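PDB 4JJJ: cellulose 1,4-beta-cellobiosidase from Thermobifida fusca, which probably cleaves cellulose to release cellobiose, through the family 48 glycoside hydrolase domain that makes up this chain, which binds a glucan chain here. Local coordinates for residues 103-108 against 383-388; 123-128 against 269-274; 273-278 against 292-297. The protein carries 1 engineered substitution. All coordinates share one frame; numbering follows the deposited sequence.

Contact 1. Residues 103-108 against 383-388; sequences ATYIPE and GSYDTP. With FE (Fe (III) ion), chain N; BGC (beta-D-glucopyranose), chain D; BGC (beta-D-glucopyranose), chain B.
Glu108 and Gly383 meet backbone to backbone, Glu108 N donating to Gly383 O at 3.1 Å from above the carbonyl plane. The Glu108 side chain then runs past the same glycine, its CG 3.2 Å from Gly383 O and its carboxylate end near Gly383 CA. Gly383 has a left-handed backbone (phi 65°), and any CB there would run into Glu108 OE1. Beside this pair, Tyr105 has CG anti to its backbone N (chi1 178°) and reaches the other loop: its OH lies 3.2 Å from Ser384 CA, near the ring plane. The Tyr105 and Tyr385 side chains pass in opposite senses, their ring planes at 38°, with Tyr105 CE1 3.6 Å from Tyr385 CE2.

Two waters complete the polar joint. One donates to both Ile106 O and Gly383 O, giving the glycine carbonyl a second donor; another accepts from Ser384 OG and donates to Glu108 O.

Farther out, the two ends serve different ligands. On the glycan side, Thr104 makes its hydrogen bonds to the sugars through its backbone: its N donates to O2 of the chain B glucose at 3.1 Å, and its O accepts from O6 of the chain D glucose at 2.7 Å. On the other side, Asp386 OD1 binds an iron(III) ion at 2.2 Å, four waters being further ligands, and also accepts from Thr387 N.

Second-shell partners come from residues 269-271: Lys270 forms a salt bridge with Glu108 OE2, Asp269 takes a hydrogen bond from Tyr385 OH, and the Tyr271 ring packs edge-to-face with Tyr105. The contact thus borders the glycan-binding cleft of an (alpha/alpha)6 domain, joining the long loop between helix 71-83 and strand 117-118 to the loop between strands 376-378 and 394-395.

Contact 2. Residues 123-128 against 269-274; sequences VPVGQD and DKYFKK. With BGC (beta-D-glucopyranose), chain C; BGC (beta-D-glucopyranose), chain D.
Gly126 N donates to Tyr271 O at 2.9 Å, the backbone bond between the two loops. Lys273 supplies the second hydrogen bond: its chain bends at chi2 (-73°), which turns CD to the 123-128 side, and at its end NZ donates to Pro124 O at 2.7 Å, in the carbonyl plane and on a lone pair. Carbonyls of Ala281 and Cys284 also accept from this buried ammonium. A weaker CA-H...O contact joins Gly126 CA to Phe272 O at 3.2 Å, where a CB on Gly126 would collide with that oxygen.

The second loop is shaped by a type I beta turn from Asp269 to Phe272 and an Asx turn, Asp269 OD2 accepting from Tyr271 N and, from the opposite face of the carboxylate, Lys273 N. This turn presents ligand-pocket residues to the glycan: Tyr271 OH donates to O6 of the chain D glucose at 2.7 Å, and Lys270 NZ to O2 of the chain C glucose.

Among apolar contacts, Val125 CG1 lies 4.0 Å from Tyr271 CB. Asp128 CA sits over one face of the Phe272 ring in a CH-pi contact, 4.0 Å from its centroid; an alanine at Phe272 would probably open a gap beside Asp128 and leave its CA and CB without that aromatic surface.

Contact 3. Residues 273-278 against 292-297; sequences KKIGNC and SAHYLL
Ile275 reaches across to the backbone of 292-294 within a single long loop, running from helix 250-263 to strand 302-306, that doubles back on itself; a disulfide joins Cys278 to Cys284 within the intervening residues. Both Ile275 torsions shape the fit. CG1 stands anti to the carbonyl carbon (chi1 -54°) and comes 3.5 Å from Ala293 O, while chi2 of -66° turns CD1 back to 3.5 Å from Ser292 O. The same CD1 touches His294 CB at 3.9 Å and lies at the edge of the imidazole, near its plane. Met398 of strand 398-401 also packs on Ile275 and His294.

At the other end, Ser292 meets the backbone of Lys273: its CB is 3.1 Å from Lys273 O, and its CA makes a CA-H...O contact with the same oxygen. CB of Lys273 is directed away from 292-297, so the backbone carbonyl makes the contact.

His294 has CG between its backbone N and carbonyl carbon (chi1 52°), and its ring is bonded at both nitrogens. NE2 bonds to Ser319 O, consistent with a proton on that nitrogen, while ND1 accepts locally from Leu296 N at 3.1 Å, almost in the ring plane.

In the fold
The three contacts lie on the same side of the chain's centre, and 269-274 is their common hub. Contact 1 is only partly buried, opening on the glycan and iron, and water mediates part of its polar chemistry. Contacts 2 and 3 are more buried: the former combines direct hydrogen bonds with aromatic packing, whereas the latter relies on van der Waals and CA-H...O contact. Contacts 2 and 3 share Lys273 and Lys274, and are further tied by Asp269 N to Ser292 O. Contacts 1 and 2 touch the same glucose, while Tyr385 of contact 1 packs on Cys278 of contact 3. Contacts 1 and 2 join separate loops, whereas contact 3 folds one loop on itself.

Contact 1. Residues 103-108 against 383-388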
loop_
_atom_site.group_PDB
_atom_site.type_symbol
_atom_site.label_atom_id
_atom_site.label_comp_id
_atom_site.label_asym_id
_atom_site.label_seq_id
_atom_site.Cartn_x
_atom_site.Cartn_y
_atom_site.Cartn_z
ATOM N N ALA A 103 -0.253 5.050 -23.311
ATOM C CA ALA A 103 1.074 5.257 -22.789
ATOM C C ALA A 103 2.046 4.751 -23.828
ATOM O O ALA A 103 1.677 3.922 -24.680
ATOM C CB ALA A 103 1.258 4.519 -21.467
ATOM N N THR A 104 3.301 5.176 -23.714
ATOM C CA THR A 104 4.413 4.590 -24.442
ATOM C C THR A 104 5.175 3.652 -23.562
ATOM O O THR A 104 5.545 4.008 -22.437
ATOM C CB THR A 104 5.373 5.709 -25.018
ATOM O OG1 THR A 104 4.584 6.600 -25.858
ATOM C CG2 THR A 104 6.494 5.023 -25.851
ATOM N N TYR A 105 5.449 2.439 -24.040
ATOM C CA TYR A 105 6.231 1.531 -23.263
ATOM C C TYR A 105 7.637 2.013 -22.896
ATOM O O TYR A 105 8.366 2.551 -23.749
ATOM C CB TYR A 105 6.369 0.225 -24.025
ATOM C CG TYR A 105 7.209 -0.841 -23.381
ATOM C CD1 TYR A 105 6.728 -1.637 -22.362
ATOM C CD2 TYR A 105 8.494 -1.134 -23.819
ATOM C CE1 TYR A 105 7.505 -2.590 -21.757
ATOM C CE2 TYR A 105 9.264 -2.117 -23.270
ATOM C CZ TYR A 105 8.806 -2.908 -22.268
ATOM O OH TYR A 105 9.575 -3.924 -21.768
ATOM N N ILE A 106 8.001 1.795 -21.630
ATOM C CA ILE A 106 9.377 1.960 -21.171
ATOM C C ILE A 106 9.702 0.679 -20.418
ATOM O O ILE A 106 8.940 0.298 -19.493
ATOM C CB ILE A 106 9.513 3.188 -20.234
ATOM C CG1 ILE A 106 9.257 4.506 -20.960
ATOM C CG2 ILE A 106 10.858 3.178 -19.573
ATOM C CD1 ILE A 106 9.024 5.685 -20.056
ATOM N N PRO A 107 10.777 -0.003 -20.730
ATOM C CA PRO A 107 11.046 -1.236 -19.957
ATOM C C PRO A 107 11.523 -0.956 -18.576
ATOM O O PRO A 107 12.252 0.004 -18.335
ATOM C CB PRO A 107 12.178 -1.901 -20.770
ATOM C CG PRO A 107 12.827 -0.773 -21.411
ATOM C CD PRO A 107 11.790 0.172 -21.817
ATOM N N GLU A 108 11.116 -1.758 -17.611
ATOM C CA GLU A 108 11.767 -1.706 -16.318
ATOM C C GLU A 108 13.160 -2.295 -16.474
ATOM O O GLU A 108 13.407 -3.129 -17.328
ATOM C CB GLU A 108 10.951 -2.462 -15.252
ATOM C CG GLU A 108 9.551 -1.800 -15.157
ATOM C CD GLU A 108 8.574 -2.359 -14.105
ATOM O OE1 GLU A 108 9.131 -3.184 -13.250
ATOM O OE2 GLU A 108 7.321 -1.954 -14.199
ATOM N N GLY A 383 9.241 -6.976 -15.195
ATOM C CA GLY A 383 8.767 -5.663 -15.709
ATOM C C GLY A 383 9.214 -5.229 -17.108
ATOM O O GLY A 383 9.061 -4.054 -17.441
ATOM N N SER A 384 9.537 -6.202 -17.933
ATOM C CA SER A 384 9.909 -5.964 -19.331
ATOM C C SER A 384 9.363 -7.099 -20.219
ATOM O O SER A 384 9.877 -7.350 -21.299
ATOM C CB SER A 384 11.391 -5.777 -19.487
ATOM O OG SER A 384 12.100 -6.949 -19.045
ATOM N N TYR A 385 8.300 -7.783 -19.789
ATOM C CA TYR A 385 7.714 -8.891 -20.504
ATOM C C TYR A 385 8.836 -9.934 -20.846
ATOM O O TYR A 385 8.852 -10.407 -22.002
ATOM C CB TYR A 385 6.910 -8.470 -21.743
ATOM C CG TYR A 385 5.814 -7.464 -21.368
ATOM C CD1 TYR A 385 4.678 -7.865 -20.736
ATOM C CD2 TYR A 385 5.994 -6.098 -21.554
ATOM C CE1 TYR A 385 3.738 -6.914 -20.265
ATOM C CE2 TYR A 385 5.069 -5.159 -21.107
ATOM C CZ TYR A 385 3.926 -5.594 -20.468
ATOM O OH TYR A 385 3.040 -4.643 -20.057
ATOM N N ASP A 386 9.719 -10.194 -19.899
ATOM C CA ASP A 386 10.883 -11.042 -20.087
ATOM C C ASP A 386 10.429 -12.478 -20.037
ATOM O O ASP A 386 9.295 -12.820 -19.868
ATOM C CB ASP A 386 11.916 -10.800 -19.001
ATOM C CG ASP A 386 13.342 -10.976 -19.452
ATOM O OD1 ASP A 386 13.552 -11.591 -20.560
ATOM O OD2 ASP A 386 14.195 -10.346 -18.734
ATOM N N THR A 387 11.404 -13.347 -20.290
ATOM C CA THR A 387 11.143 -14.789 -20.356
ATOM C C THR A 387 11.322 -15.401 -19.015
ATOM O O THR A 387 12.398 -15.383 -18.403
ATOM C CB THR A 387 12.222 -15.380 -21.295
ATOM O OG1 THR A 387 11.971 -14.817 -22.583
ATOM C CG2 THR A 387 12.065 -16.933 -21.226
ATOM N N PRO A 388 10.237 -15.938 -18.434
ATOM C CA PRO A 388 10.466 -16.597 -17.183
ATOM C C PRO A 388 11.070 -17.974 -17.305
ATOM O O PRO A 388 10.955 -18.545 -18.426
ATOM C CB PRO A 388 9.061 -16.721 -16.611
ATOM C CG PRO A 388 8.188 -16.063 -17.533
ATOM C CD PRO A 388 8.868 -16.047 -18.868
HETATM FE FE FE N . 15.510 -11.724 -21.452
HETATM C C2 BGC D . 7.014 7.730 -16.813
HETATM C C3 BGC D . 6.270 8.531 -17.874
HETATM C C4 BGC D . 5.687 7.576 -18.947
HETATM C C5 BGC D . 4.849 6.500 -18.251
HETATM C C6 BGC D . 4.363 5.400 -19.255
HETATM C C1 BGC D . 6.053 6.713 -16.201
HETATM O O2 BGC D . 7.427 8.654 -15.824
HETATM O O3 BGC D . 7.224 9.438 -18.474
HETATM O O4 BGC D . 4.790 8.273 -19.812
HETATM O O5 BGC D . 5.667 5.843 -17.275
HETATM O O6 BGC D . 5.447 4.648 -19.801
HETATM C C2 BGC B . 4.156 8.992 -21.944
HETATM C C3 BGC B . 4.609 9.572 -23.302
HETATM C C4 BGC B . 5.551 10.762 -23.070
HETATM C C5 BGC B . 6.684 10.391 -22.078
HETATM C C6 BGC B . 7.744 11.440 -21.731
HETATM C C1 BGC B . 5.351 8.714 -21.070
HETATM O O2 BGC B . 3.421 7.853 -22.236
HETATM O O3 BGC B . 3.450 10.039 -24.051
HETATM O O4 BGC B . 6.329 10.951 -24.332
HETATM O O5 BGC B . 6.027 9.974 -20.827
HETATM O O6 BGC B . 9.078 10.942 -21.597
HETATM O O HOH W 1 7.585 -1.832 -18.171
HETATM O O HOH W 2 13.666 -5.976 -16.771
HETATM O O HOH W 3 16.445 -10.252 -20.402
HETATM O O HOH W 4 16.150 -13.855 -20.718
HETATM O O HOH W 5 15.686 -12.138 -19.531
HETATM O O HOH W 6 14.626 -13.494 -21.490
#

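Contact 2. Residues 123-128 against 269-274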
loop_
_atom_site.group_PDB
_atom_site.type_symbol
_atom_site.label_atom_id
_atom_site.label_comp_id
_atom_site.label_asym_id
_atom_site.label_seq_id
_atom_site.Cartn_x
_atom_site.Cartn_y
_atom_site.Cartn_z
ATOM N N VAL A 123 6.888 -1.384 -29.151
ATOM C CA VAL A 123 6.214 -2.317 -28.269
ATOM C C VAL A 123 4.741 -1.955 -28.244
ATOM O O VAL A 123 4.402 -0.840 -27.924
ATOM C CB VAL A 123 6.831 -2.267 -26.886
ATOM C CG1 VAL A 123 5.927 -2.967 -25.905
ATOM C CG2 VAL A 123 8.215 -2.872 -26.874
ATOM N N PRO A 124 3.873 -2.868 -28.673
ATOM C CA PRO A 124 2.451 -2.590 -28.661
ATOM C C PRO A 124 1.877 -2.352 -27.239
ATOM O O PRO A 124 2.236 -3.070 -26.343
ATOM C CB PRO A 124 1.841 -3.815 -29.311
ATOM C CG PRO A 124 2.951 -4.529 -29.978
ATOM C CD PRO A 124 4.201 -4.162 -29.314
ATOM N N VAL A 125 1.084 -1.308 -27.131
ATOM C CA VAL A 125 0.280 -0.953 -25.950
ATOM C C VAL A 125 -1.188 -1.135 -26.320
ATOM O O VAL A 125 -1.710 -0.730 -27.417
ATOM C CB VAL A 125 0.623 0.454 -25.463
ATOM C CG1 VAL A 125 -0.127 0.945 -24.210
ATOM C CG2 VAL A 125 2.133 0.515 -25.217
ATOM N N GLY A 126 -1.917 -1.741 -25.368
ATOM C CA GLY A 126 -3.345 -1.928 -25.591
ATOM C C GLY A 126 -4.211 -0.715 -25.418
ATOM O O GLY A 126 -3.718 0.406 -25.161
ATOM N N GLN A 127 -5.488 -0.913 -25.643
ATOM C CA GLN A 127 -6.499 0.106 -25.461
ATOM C C GLN A 127 -6.915 0.078 -23.951
ATOM O O GLN A 127 -7.040 -0.962 -23.337
ATOM C CB GLN A 127 -7.707 -0.175 -26.361
ATOM C CG GLN A 127 -7.328 0.194 -27.861
ATOM C CD GLN A 127 -8.470 0.067 -28.888
ATOM O OE1 GLN A 127 -9.515 -0.506 -28.589
ATOM N NE2 GLN A 127 -8.249 0.589 -30.124
ATOM N N ASP A 128 -7.096 1.263 -23.412
ATOM C CA ASP A 128 -7.706 1.383 -22.099
ATOM C C ASP A 128 -9.199 1.385 -22.188
ATOM O O ASP A 128 -9.757 2.352 -22.743
ATOM C CB ASP A 128 -7.229 2.772 -21.529
ATOM C CG ASP A 128 -7.948 3.234 -20.247
ATOM O OD1 ASP A 128 -8.903 2.642 -19.742
ATOM O OD2 ASP A 128 -7.556 4.380 -19.792
ATOM N N ASP A 269 -3.145 -4.938 -16.923
ATOM C CA ASP A 269 -1.708 -4.950 -17.225
ATOM C C ASP A 269 -1.185 -3.490 -17.348
ATOM O O ASP A 269 -1.900 -2.613 -17.828
ATOM C CB ASP A 269 -1.491 -5.695 -18.559
ATOM C CG ASP A 269 -0.033 -5.793 -18.936
ATOM O OD1 ASP A 269 0.642 -6.717 -18.415
ATOM O OD2 ASP A 269 0.401 -4.957 -19.748
ATOM N N LYS A 270 0.086 -3.288 -17.004
ATOM C CA LYS A 270 0.656 -1.982 -17.006
ATOM C C LYS A 270 0.369 -1.247 -18.318
ATOM O O LYS A 270 0.010 -0.081 -18.310
ATOM C CB LYS A 270 2.114 -2.067 -16.741
ATOM C CG LYS A 270 2.849 -0.787 -16.492
ATOM C CD LYS A 270 4.369 -0.949 -16.296
ATOM C CE LYS A 270 5.055 0.385 -16.094
ATOM N NZ LYS A 270 6.493 0.166 -15.862
ATOM N N TYR A 271 0.691 -1.920 -19.435
ATOM C CA TYR A 271 0.518 -1.312 -20.728
ATOM C C TYR A 271 -0.641 -1.947 -21.508
ATOM O O TYR A 271 -0.669 -1.943 -22.769
ATOM C CB TYR A 271 1.826 -1.367 -21.525
ATOM C CG TYR A 271 2.875 -0.458 -20.966
ATOM C CD1 TYR A 271 2.782 0.900 -21.148
ATOM C CD2 TYR A 271 3.953 -1.004 -20.198
ATOM C CE1 TYR A 271 3.751 1.771 -20.561
ATOM C CE2 TYR A 271 4.902 -0.153 -19.622
ATOM C CZ TYR A 271 4.755 1.225 -19.819
ATOM O OH TYR A 271 5.771 2.022 -19.242
ATOM N N PHE A 272 -1.659 -2.378 -20.798
ATOM C CA PHE A 272 -2.865 -2.934 -21.326
ATOM C C PHE A 272 -2.563 -4.063 -22.345
ATOM O O PHE A 272 -3.289 -4.188 -23.308
ATOM C CB PHE A 272 -3.764 -1.817 -21.914
ATOM C CG PHE A 272 -4.268 -0.843 -20.863
ATOM C CD1 PHE A 272 -5.395 -1.146 -20.109
ATOM C CD2 PHE A 272 -3.574 0.365 -20.617
ATOM C CE1 PHE A 272 -5.736 -0.256 -19.089
ATOM C CE2 PHE A 272 -3.968 1.250 -19.626
ATOM C CZ PHE A 272 -5.041 0.894 -18.830
ATOM N N LYS A 273 -1.521 -4.815 -22.092
ATOM C CA LYS A 273 -1.301 -6.036 -22.896
ATOM C C LYS A 273 -2.316 -7.060 -22.593
ATOM O O LYS A 273 -2.838 -7.206 -21.476
ATOM C CB LYS A 273 -0.000 -6.650 -22.568
ATOM C CG LYS A 273 1.228 -5.852 -22.832
ATOM C CD LYS A 273 1.608 -5.700 -24.248
ATOM C CE LYS A 273 3.137 -5.619 -24.410
ATOM N NZ LYS A 273 3.352 -5.480 -25.886
ATOM N N LYS A 274 -2.567 -7.924 -23.568
ATOM C CA LYS A 274 -3.400 -9.051 -23.284
ATOM C C LYS A 274 -2.769 -9.912 -22.192
ATOM O O LYS A 274 -1.551 -10.213 -22.191
ATOM C CB LYS A 274 -3.491 -9.918 -24.524
ATOM C CG LYS A 274 -4.363 -11.172 -24.424
ATOM C CD LYS A 274 -4.380 -11.852 -25.816
ATOM C CE LYS A 274 -5.244 -13.092 -25.835
ATOM N NZ LYS A 274 -6.704 -12.788 -25.884
HETATM C C2 BGC C . 6.118 3.010 -13.192
HETATM C C3 BGC C . 6.597 3.829 -14.373
HETATM C C4 BGC C . 6.043 5.242 -14.364
HETATM C C5 BGC C . 6.222 5.900 -13.021
HETATM C C6 BGC C . 5.554 7.211 -12.839
HETATM C C1 BGC C . 6.389 3.806 -11.891
HETATM O O2 BGC C . 6.702 1.716 -13.131
HETATM O O3 BGC C . 6.229 3.161 -15.610
HETATM O O4 BGC C . 6.833 5.966 -15.366
HETATM O O5 BGC C . 5.702 5.045 -11.956
HETATM O O6 BGC C . 5.869 7.802 -11.592
HETATM C C2 BGC D . 7.014 7.730 -16.813
HETATM C C3 BGC D . 6.270 8.531 -17.874
HETATM C C4 BGC D . 5.687 7.576 -18.947
HETATM C C5 BGC D . 4.849 6.500 -18.251
HETATM C C6 BGC D . 4.363 5.400 -19.255
HETATM C C1 BGC D . 6.053 6.713 -16.201
HETATM O O2 BGC D . 7.427 8.654 -15.824
HETATM O O3 BGC D . 7.224 9.438 -18.474
HETATM O O4 BGC D . 4.790 8.273 -19.812
HETATM O O5 BGC D . 5.667 5.843 -17.275
HETATM O O6 BGC D . 5.447 4.648 -19.801
#

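Contact 3. Residues 273-278 against 292-297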
loop_
_atom_site.group_PDB
_atom_site.type_symbol
_atom_site.label_atom_id
_atom_site.label_comp_id
_atom_site.label_asym_id
_atom_site.label_seq_id
_atom_site.Cartn_x
_atom_site.Cartn_y
_atom_site.Cartn_z
ATOM N N LYS A 273 -1.521 -4.815 -22.092
ATOM C CA LYS A 273 -1.301 -6.036 -22.896
ATOM C C LYS A 273 -2.316 -7.060 -22.593
ATOM O O LYS A 273 -2.838 -7.206 -21.476
ATOM C CB LYS A 273 -0.000 -6.650 -22.568
ATOM C CG LYS A 273 1.228 -5.852 -22.832
ATOM C CD LYS A 273 1.608 -5.700 -24.248
ATOM C CE LYS A 273 3.137 -5.619 -24.410
ATOM N NZ LYS A 273 3.352 -5.480 -25.886
ATOM N N LYS A 274 -2.567 -7.924 -23.568
ATOM C CA LYS A 274 -3.400 -9.051 -23.284
ATOM C C LYS A 274 -2.769 -9.912 -22.192
ATOM O O LYS A 274 -1.551 -10.213 -22.191
ATOM C CB LYS A 274 -3.491 -9.918 -24.524
ATOM C CG LYS A 274 -4.363 -11.172 -24.424
ATOM C CD LYS A 274 -4.380 -11.852 -25.816
ATOM C CE LYS A 274 -5.244 -13.092 -25.835
ATOM N NZ LYS A 274 -6.704 -12.788 -25.884
ATOM N N ILE A 275 -3.595 -10.345 -21.257
ATOM C CA ILE A 275 -3.100 -11.237 -20.219
ATOM C C ILE A 275 -2.851 -12.636 -20.668
ATOM O O ILE A 275 -3.695 -13.260 -21.360
ATOM C CB ILE A 275 -4.067 -11.321 -19.020
ATOM C CG1 ILE A 275 -4.393 -9.933 -18.474
ATOM C CG2 ILE A 275 -3.514 -12.323 -18.002
ATOM C CD1 ILE A 275 -3.230 -9.217 -17.847
ATOM N N GLY A 276 -1.687 -13.146 -20.345
ATOM C CA GLY A 276 -1.437 -14.573 -20.426
ATOM C C GLY A 276 -0.327 -14.895 -21.395
ATOM O O GLY A 276 -0.391 -14.500 -22.528
ATOM N N ASN A 277 0.640 -15.640 -20.891
ATOM C CA ASN A 277 1.848 -16.038 -21.650
ATOM C C ASN A 277 2.409 -14.833 -22.411
ATOM O O ASN A 277 2.751 -14.857 -23.594
ATOM C CB ASN A 277 1.480 -17.208 -22.532
ATOM C CG ASN A 277 0.952 -18.395 -21.693
ATOM O OD1 ASN A 277 1.594 -18.820 -20.791
ATOM N ND2 ASN A 277 -0.278 -18.818 -21.929
ATOM N N CYS A 278 2.502 -13.704 -21.690
ATOM C CA CYS A 278 2.810 -12.427 -22.298
ATOM C C CYS A 278 4.296 -12.303 -22.195
ATOM O O CYS A 278 4.845 -11.614 -21.282
ATOM C CB CYS A 278 2.100 -11.304 -21.544
ATOM S SG CYS A 278 2.241 -9.662 -22.286
ATOM N N SER A 292 -6.999 -7.398 -21.373
ATOM C CA SER A 292 -5.843 -6.906 -20.625
ATOM C C SER A 292 -6.143 -6.870 -19.093
ATOM O O SER A 292 -5.279 -6.412 -18.343
ATOM C CB SER A 292 -5.433 -5.510 -21.071
ATOM O OG SER A 292 -6.526 -4.608 -21.023
ATOM N N ALA A 293 -7.320 -7.341 -18.666
ATOM C CA ALA A 293 -7.605 -7.417 -17.240
ATOM C C ALA A 293 -7.193 -8.721 -16.623
ATOM O O ALA A 293 -7.636 -9.771 -17.061
ATOM C CB ALA A 293 -9.066 -7.131 -17.000
ATOM N N HIS A 294 -6.385 -8.650 -15.545
ATOM C CA HIS A 294 -6.046 -9.786 -14.656
ATOM C C HIS A 294 -7.013 -9.852 -13.473
ATOM O O HIS A 294 -7.092 -10.875 -12.829
ATOM C CB HIS A 294 -4.598 -9.760 -14.229
ATOM C CG HIS A 294 -4.153 -8.472 -13.646
ATOM N ND1 HIS A 294 -4.692 -7.972 -12.468
ATOM C CD2 HIS A 294 -3.274 -7.556 -14.092
ATOM C CE1 HIS A 294 -4.093 -6.819 -12.209
ATOM N NE2 HIS A 294 -3.228 -6.543 -13.174
ATOM N N TYR A 295 -7.765 -8.747 -13.248
ATOM C CA TYR A 295 -8.823 -8.784 -12.228
ATOM C C TYR A 295 -8.314 -8.980 -10.838
ATOM O O TYR A 295 -9.119 -9.319 -9.934
ATOM C CB TYR A 295 -9.886 -9.825 -12.588
ATOM C CG TYR A 295 -10.686 -9.457 -13.815
ATOM C CD1 TYR A 295 -11.592 -8.412 -13.813
ATOM C CD2 TYR A 295 -10.512 -10.215 -14.965
ATOM C CE1 TYR A 295 -12.351 -8.149 -14.958
ATOM C CE2 TYR A 295 -11.206 -9.948 -16.102
ATOM C CZ TYR A 295 -12.168 -8.984 -16.080
ATOM O OH TYR A 295 -12.959 -8.641 -17.215
ATOM N N LEU A 296 -7.060 -8.650 -10.578
ATOM C CA LEU A 296 -6.512 -8.618 -9.234
ATOM C C LEU A 296 -6.180 -7.211 -8.818
ATOM O O LEU A 296 -6.113 -6.303 -9.692
ATOM C CB LEU A 296 -5.243 -9.481 -9.179
ATOM C CG LEU A 296 -5.457 -10.941 -9.461
ATOM C CD1 LEU A 296 -4.114 -11.664 -9.478
ATOM C CD2 LEU A 296 -6.393 -11.645 -8.504
ATOM N N LEU A 297 -6.011 -6.953 -7.515
ATOM C CA LEU A 297 -5.530 -5.636 -7.022
ATOM C C LEU A 297 -4.007 -5.613 -7.165
ATOM O O LEU A 297 -3.305 -6.165 -6.294
ATOM C CB LEU A 297 -5.967 -5.321 -5.615
ATOM C CG LEU A 297 -7.454 -5.017 -5.522
ATOM C CD1 LEU A 297 -7.907 -5.071 -4.109
ATOM C CD2 LEU A 297 -7.622 -3.492 -5.920
#